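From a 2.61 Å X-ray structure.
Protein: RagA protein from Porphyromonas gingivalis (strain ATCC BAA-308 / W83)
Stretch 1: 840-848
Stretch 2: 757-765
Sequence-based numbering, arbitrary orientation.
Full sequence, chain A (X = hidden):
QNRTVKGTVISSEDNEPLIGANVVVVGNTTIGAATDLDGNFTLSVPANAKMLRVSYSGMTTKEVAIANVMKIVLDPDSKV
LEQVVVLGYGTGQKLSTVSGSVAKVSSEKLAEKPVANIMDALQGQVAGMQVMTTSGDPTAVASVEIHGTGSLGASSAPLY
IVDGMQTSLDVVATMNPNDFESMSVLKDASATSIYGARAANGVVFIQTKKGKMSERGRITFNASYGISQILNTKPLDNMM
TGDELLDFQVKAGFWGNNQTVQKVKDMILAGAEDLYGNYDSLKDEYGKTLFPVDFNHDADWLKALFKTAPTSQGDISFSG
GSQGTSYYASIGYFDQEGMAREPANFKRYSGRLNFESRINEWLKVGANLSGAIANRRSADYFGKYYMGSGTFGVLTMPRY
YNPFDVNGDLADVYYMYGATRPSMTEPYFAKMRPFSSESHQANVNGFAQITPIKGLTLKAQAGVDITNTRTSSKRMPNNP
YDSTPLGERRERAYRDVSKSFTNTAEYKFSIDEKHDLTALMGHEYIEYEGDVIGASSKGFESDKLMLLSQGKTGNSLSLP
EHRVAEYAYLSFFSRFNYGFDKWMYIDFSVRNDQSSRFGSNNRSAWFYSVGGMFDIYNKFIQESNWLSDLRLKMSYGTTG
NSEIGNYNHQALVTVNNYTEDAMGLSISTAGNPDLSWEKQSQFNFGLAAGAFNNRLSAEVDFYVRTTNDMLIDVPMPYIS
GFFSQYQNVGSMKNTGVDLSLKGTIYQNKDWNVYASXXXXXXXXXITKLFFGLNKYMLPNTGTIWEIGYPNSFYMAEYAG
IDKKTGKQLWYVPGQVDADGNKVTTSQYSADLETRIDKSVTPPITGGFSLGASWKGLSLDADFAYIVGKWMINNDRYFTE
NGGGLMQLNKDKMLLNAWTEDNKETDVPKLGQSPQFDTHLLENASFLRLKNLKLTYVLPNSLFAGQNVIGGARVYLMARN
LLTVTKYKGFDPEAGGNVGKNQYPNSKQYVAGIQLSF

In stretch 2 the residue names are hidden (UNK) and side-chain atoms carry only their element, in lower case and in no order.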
# COMPACT_ATOMS: atom_id res chain seq x y z
N VAL A 840 18.58 -33.80 20.06
CA VAL A 840 18.55 -32.48 19.44
C VAL A 840 17.80 -31.47 20.30
O VAL A 840 18.16 -30.29 20.31
CB VAL A 840 17.95 -32.59 18.03
CG1 VAL A 840 18.25 -31.33 17.22
CG2 VAL A 840 18.54 -33.78 17.34
N THR A 841 16.78 -31.89 21.03
CA THR A 841 16.16 -31.04 22.04
C THR A 841 16.81 -31.33 23.39
O THR A 841 16.88 -32.49 23.79
CB THR A 841 14.65 -31.31 22.12
OG1 THR A 841 14.06 -31.24 20.82
CG2 THR A 841 13.96 -30.32 23.05
N PRO A 842 17.34 -30.33 24.09
CA PRO A 842 18.13 -30.60 25.30
C PRO A 842 17.28 -31.23 26.39
O PRO A 842 16.21 -30.69 26.73
CB PRO A 842 18.65 -29.22 25.72
CG PRO A 842 18.62 -28.42 24.47
CD PRO A 842 17.43 -28.92 23.68
N PRO A 843 17.72 -32.34 26.98
CA PRO A 843 16.86 -33.08 27.92
C PRO A 843 16.80 -32.48 29.32
O PRO A 843 15.85 -32.77 30.05
CB PRO A 843 17.49 -34.49 27.98
CG PRO A 843 18.59 -34.49 26.96
CD PRO A 843 18.99 -33.05 26.75
N ILE A 844 17.79 -31.67 29.71
CA ILE A 844 17.93 -31.22 31.09
C ILE A 844 17.80 -29.70 31.15
O ILE A 844 18.51 -28.97 30.46
CB ILE A 844 19.24 -31.74 31.70
CG1 ILE A 844 19.18 -33.27 31.74
CG2 ILE A 844 19.48 -31.15 33.08
CD1 ILE A 844 20.46 -34.01 32.17
N THR A 845 16.86 -29.23 31.98
CA THR A 845 16.49 -27.83 32.12
C THR A 845 16.40 -27.50 33.60
O THR A 845 15.58 -28.09 34.31
CB THR A 845 15.15 -27.55 31.45
OG1 THR A 845 15.18 -27.98 30.08
CG2 THR A 845 14.82 -26.06 31.51
N GLY A 846 17.21 -26.55 34.06
CA GLY A 846 17.13 -26.12 35.44
C GLY A 846 17.54 -24.68 35.64
O GLY A 846 17.89 -23.95 34.70
N GLY A 847 17.46 -24.27 36.89
CA GLY A 847 17.94 -22.97 37.33
C GLY A 847 18.03 -22.96 38.84
O GLY A 847 17.48 -23.84 39.52
N PHE A 848 18.73 -21.96 39.35
CA PHE A 848 18.72 -21.74 40.79
C PHE A 848 18.92 -20.26 41.06
O PHE A 848 19.58 -19.55 40.30
CB PHE A 848 19.77 -22.58 41.53
CG PHE A 848 21.16 -22.46 40.98
CD1 PHE A 848 21.56 -23.24 39.91
CD2 PHE A 848 22.07 -21.59 41.56
CE1 PHE A 848 22.86 -23.15 39.40
CE2 PHE A 848 23.38 -21.50 41.07
CZ PHE A 848 23.78 -22.27 39.99
N UNK A 757 15.67 -23.51 43.97
CA UNK A 757 16.26 -24.46 43.05
C UNK A 757 15.19 -24.94 42.08
O UNK A 757 13.99 -24.74 42.30
c UNK A 757 16.88 -25.65 43.81
N UNK A 758 15.62 -25.60 41.02
CA UNK A 758 14.73 -25.82 39.90
C UNK A 758 15.32 -26.84 38.94
O UNK A 758 16.49 -26.73 38.56
n UNK A 758 14.14 -24.78 36.87
c UNK A 758 14.48 -24.48 39.21
c UNK A 758 13.57 -24.58 38.05
o UNK A 758 12.36 -24.47 38.20
N UNK A 759 14.55 -27.85 38.54
CA UNK A 759 15.11 -28.90 37.70
C UNK A 759 14.02 -29.67 36.98
O UNK A 759 12.95 -29.92 37.54
c UNK A 759 17.68 -31.03 37.10
c UNK A 759 15.68 -32.21 37.65
c UNK A 759 18.13 -32.12 36.37
c UNK A 759 15.97 -29.87 38.52
c UNK A 759 16.12 -33.30 36.92
c UNK A 759 16.45 -31.06 37.74
c UNK A 759 17.35 -33.26 36.28
N UNK A 760 14.31 -30.07 35.74
CA UNK A 760 13.49 -31.04 35.01
C UNK A 760 14.38 -31.89 34.12
O UNK A 760 15.26 -31.37 33.42
o UNK A 760 12.35 -31.31 31.92
c UNK A 760 12.42 -30.36 34.15
c UNK A 760 11.86 -31.29 33.05
n UNK A 760 10.82 -32.04 33.39
N UNK A 761 14.14 -33.20 34.13
CA UNK A 761 14.64 -34.10 33.11
C UNK A 761 13.50 -34.49 32.17
O UNK A 761 12.35 -34.61 32.60
c UNK A 761 15.45 -38.38 31.40
c UNK A 761 15.74 -36.34 32.67
c UNK A 761 16.62 -38.11 30.72
c UNK A 761 17.35 -36.98 31.00
o UNK A 761 17.09 -38.97 29.75
c UNK A 761 16.90 -36.10 31.97
c UNK A 761 15.02 -37.49 32.37
c UNK A 761 15.26 -35.36 33.72
N UNK A 762 13.81 -34.69 30.89
CA UNK A 762 12.77 -35.12 29.96
C UNK A 762 13.32 -36.03 28.88
O UNK A 762 14.23 -35.64 28.15
o UNK A 762 9.81 -34.50 28.99
n UNK A 762 11.16 -34.61 27.20
c UNK A 762 10.91 -34.35 28.48
c UNK A 762 12.09 -33.93 29.32
N UNK A 763 12.73 -37.22 28.75
CA UNK A 763 13.11 -38.19 27.73
C UNK A 763 12.05 -38.20 26.64
O UNK A 763 10.89 -38.52 26.91
c UNK A 763 13.30 -39.59 28.31
n UNK A 763 16.13 -41.03 26.12
n UNK A 763 16.66 -42.74 24.69
c UNK A 763 15.23 -40.05 26.74
n UNK A 763 14.49 -42.01 24.83
c UNK A 763 13.96 -40.61 27.37
c UNK A 763 15.76 -41.93 25.21
N UNK A 764 12.45 -37.85 25.42
CA UNK A 764 11.61 -37.86 24.24
C UNK A 764 11.68 -39.23 23.57
O UNK A 764 12.69 -39.94 23.66
c UNK A 764 11.68 -35.67 21.05
n UNK A 764 11.77 -34.33 21.01
c UNK A 764 11.05 -36.27 22.30
o UNK A 764 12.08 -36.40 20.14
c UNK A 764 12.08 -36.78 23.26
N UNK A 765 10.60 -39.61 22.88
CA UNK A 765 10.59 -40.87 22.14
C UNK A 765 9.54 -40.74 21.04
O UNK A 765 8.34 -40.88 21.30
o UNK A 765 9.54 -45.64 22.41
o UNK A 765 9.98 -44.65 24.30
c UNK A 765 10.42 -43.43 22.27
c UNK A 765 10.30 -42.07 23.03
c UNK A 765 9.94 -44.66 23.06

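Position 757 has one side-chain carbon and nothing beyond it. Its CA lies 4.3 Å from CB of Phe848. A lone CB makes this Ala757.

Position 758 has two side-chain carbons, the second carrying one oxygen and one nitrogen. That is a short amide. Its backbone O accepts a hydrogen bond from Gly847 N at 3.1 Å. The same O is 3.2 Å from Gly846 CA, and an ideal CB on Gly846 would clash with it. The residue is Asn758.

Position 759 has one carbon followed by a ring of six carbons, with no heteroatom. The ring approaches the CG2 of Ile844. This is Phe759, and its CE1 is 3.7 Å from Ile844 CG2. Its CB leaves on the same face of the sheet as that of Ile844.

Position 760 again has two carbons, with one oxygen and one nitrogen on the second. Its side chain points to the face shared with Thr845. The backbone pairs with Thr845 twice: N of 760 to Thr845 O at 2.8 Å, and Thr845 N to O of 760 at 3.0 Å. The residue is Asn760. Its ND2 is hydrogen-bonded elsewhere in the structure.

Position 761 has one carbon, then a six-carbon ring bearing an oxygen. The ring lies beside Pro843 and Ile844. The ring oxygen distinguishes it from the plain ring at 759, so this is Tyr761. Its CD1 is 3.6 Å from Ile844 CG1, which sits at the ring edge. Its CE1 is 3.9 Å from Pro843 CB.

Position 762 has two carbons, the second with one oxygen and one nitrogen. Its backbone N donates to Pro843 O at 2.9 Å. It is Asn762, and its amide is satisfied elsewhere.

Position 763 has three carbons, a nitrogen, then a carbon carrying two more nitrogens. That guanidinium identifies Arg763. Its CB points away from stretch 1.

Position 764 has three carbons, the third with one oxygen and one nitrogen. This longer amide is Gln764. Its NE2 is 3.9 Å from Thr841 OG1.

Position 765 has three carbons, the third with two oxygens. This carboxylate is Glu765, out of reach of stretch 1.

The contact is an antiparallel strand pairing. Four backbone hydrogen bonds hold the register from Pro843 to Gly847. The bonds are all main-chain to main-chain, and the extended backbone sends successive side chains to alternate faces. On one face, Ile844 packs against Phe759 and Tyr761. Gly846, paired with Phe759, lets the strands approach to 4.1 Å between its CA and Phe759 CA.

Stretch 2 757-765: ANFNYNRQE
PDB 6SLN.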